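Local structure of exopolysaccharide biosynthesis protein (6TGF) at residues 112-115 with 116-120. The protein modifies the glycan of the bacterial biofilm, probably as a hydrolase, and is built as a tailspike-like parallel beta-helix. Sequence-based numbering, arbitrary orientation.
Sequences FDQF and VKDNA. With EDO (1,2-ethanediol), chain X; EDO (1,2-ethanediol), chain C.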
loop_
_atom_site.group_PDB
_atom_site.type_symbol
_atom_site.label_atom_id
_atom_site.label_comp_id
_atom_site.label_asym_id
_atom_site.label_seq_id
_atom_site.Cartn_x
_atom_site.Cartn_y
_atom_site.Cartn_z
ATOM N N PHE B 112 46.493 1.018 49.818
ATOM C CA PHE B 112 45.204 0.879 49.087
ATOM C C PHE B 112 44.242 0.016 49.909
ATOM O O PHE B 112 43.057 0.384 50.023
ATOM C CB PHE B 112 45.404 0.273 47.695
ATOM C CG PHE B 112 46.000 1.198 46.663
ATOM C CD1 PHE B 112 45.598 2.522 46.569
ATOM C CD2 PHE B 112 46.940 0.730 45.759
ATOM C CE1 PHE B 112 46.143 3.363 45.611
ATOM C CE2 PHE B 112 47.481 1.571 44.798
ATOM C CZ PHE B 112 47.082 2.886 44.725
ATOM N N ASP B 113 44.744 -1.093 50.461
ATOM C CA ASP B 113 43.955 -2.057 51.275
ATOM C C ASP B 113 43.460 -1.351 52.543
ATOM O O ASP B 113 42.244 -1.399 52.799
ATOM C CB ASP B 113 44.771 -3.314 51.593
ATOM C CG ASP B 113 45.068 -4.184 50.381
ATOM O OD1 ASP B 113 44.260 -4.171 49.432
ATOM O OD2 ASP B 113 46.108 -4.873 50.398
ATOM N N GLN B 114 44.366 -0.700 53.281
ATOM C CA GLN B 114 44.070 0.025 54.548
ATOM C C GLN B 114 42.987 1.083 54.293
ATOM O O GLN B 114 42.037 1.160 55.102
ATOM C CB GLN B 114 45.339 0.673 55.110
ATOM C CG GLN B 114 45.238 1.053 56.581
ATOM C CD GLN B 114 45.174 -0.148 57.495
ATOM O OE1 GLN B 114 45.633 -1.238 57.162
ATOM N NE2 GLN B 114 44.602 0.049 58.672
ATOM N N PHE B 115 43.134 1.857 53.212
ATOM C CA PHE B 115 42.218 2.954 52.794
ATOM C C PHE B 115 40.802 2.395 52.602
ATOM O O PHE B 115 39.845 2.966 53.160
ATOM C CB PHE B 115 42.738 3.620 51.517
ATOM C CG PHE B 115 42.017 4.881 51.111
ATOM C CD1 PHE B 115 42.222 6.069 51.796
ATOM C CD2 PHE B 115 41.147 4.887 50.031
ATOM C CE1 PHE B 115 41.562 7.230 51.420
ATOM C CE2 PHE B 115 40.492 6.049 49.655
ATOM C CZ PHE B 115 40.699 7.217 50.350
ATOM N N VAL B 116 40.688 1.301 51.843
ATOM C CA VAL B 116 39.406 0.593 51.547
ATOM C C VAL B 116 38.879 -0.047 52.838
ATOM O O VAL B 116 37.681 0.133 53.131
ATOM C CB VAL B 116 39.597 -0.447 50.428
ATOM C CG1 VAL B 116 38.412 -1.393 50.310
ATOM C CG2 VAL B 116 39.877 0.221 49.090
ATOM N N LYS B 117 39.745 -0.754 53.574
ATOM C CA LYS B 117 39.409 -1.490 54.826
ATOM C C LYS B 117 38.802 -0.526 55.853
ATOM O O LYS B 117 37.831 -0.921 56.532
ATOM C CB LYS B 117 40.652 -2.166 55.418
ATOM C CG LYS B 117 40.433 -3.588 55.908
ATOM C CD LYS B 117 41.640 -4.217 56.569
ATOM C CE LYS B 117 42.818 -4.388 55.632
ATOM N NZ LYS B 117 43.788 -5.375 56.161
ATOM N N ASP B 118 39.358 0.688 55.954
ATOM C CA ASP B 118 38.956 1.734 56.933
ATOM C C ASP B 118 37.788 2.569 56.388
ATOM O O ASP B 118 37.375 3.506 57.093
ATOM C CB ASP B 118 40.135 2.650 57.275
ATOM C CG ASP B 118 41.246 1.963 58.051
ATOM O OD1 ASP B 118 40.992 0.873 58.590
ATOM O OD2 ASP B 118 42.353 2.529 58.115
ATOM N N ASN B 119 37.276 2.254 55.193
ATOM C CA ASN B 119 36.249 3.072 54.494
ATOM C C ASN B 119 36.674 4.545 54.586
ATOM O O ASN B 119 35.830 5.394 54.938
ATOM C CB ASN B 119 34.852 2.824 55.071
ATOM C CG ASN B 119 33.753 3.514 54.291
ATOM O OD1 ASN B 119 33.717 3.444 53.063
ATOM N ND2 ASN B 119 32.856 4.188 54.993
ATOM N N ALA B 120 37.950 4.818 54.300
ATOM C CA ALA B 120 38.613 6.127 54.499
ATOM C C ALA B 120 38.296 7.058 53.324
ATOM O O ALA B 120 37.797 6.569 52.299
ATOM C CB ALA B 120 40.100 5.930 54.656
HETATM C C1 EDO X . 44.053 4.637 55.579
HETATM O O1 EDO X . 43.328 4.701 56.792
HETATM C C2 EDO X . 45.524 4.693 55.778
HETATM O O2 EDO X . 46.254 5.004 54.606
HETATM C C1 EDO C . 43.960 -6.578 46.311
HETATM O O1 EDO C . 43.076 -6.388 47.397
HETATM C C2 EDO C . 43.303 -7.165 45.115
HETATM O O2 EDO C . 42.229 -6.391 44.612
#
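Phe115 meets Ala120 where helix 109-117 ends in a Schellman motif. From CB, with CG anti to the backbone N (chi1 -171°), the ring is carried under Ala120. CG is only loosely approached by the Ala120 methyl, whereas CD1 lies 3.6 Å from Ala120 CB. CD2 comes no nearer than 4.0 Å to Val116 N. Further out, CE1 touches both CB and C of Ala120, CE2 its O, and CZ its C and O. The Ala120 carbonyl oxygen thus stands over one face of the ring, near the rim, and the methyl is on the same side but displaced past CD1. The same residue pair is joined through the backbone: Ala120 N donates to Phe115 O at 2.9 Å, nearly straight at 167°. Asn119, with positive phi, turns the chain here, and its N bonds back to Val116 O at 3.0 Å.

On the exposed flank, Gln114 bends at its second torsion and brings NE2 to 3.4 Å from Asp118 OD2, a weak hydrogen bond. O1 of the chain X ethanediol, probably from the crystallisation liquor, donates to Asp118 OD2 at 2.7 Å. Leu91 of strand 89-92 touches both Phe115 and Ala120, and Val56 of helix 53-57 also meets Phe115. Main-chain bonds therefore close the helix end and apolar contacts cover it, while Gln114 ties the Asp118 carboxylate only weakly; water could plausibly replace the diol in solution.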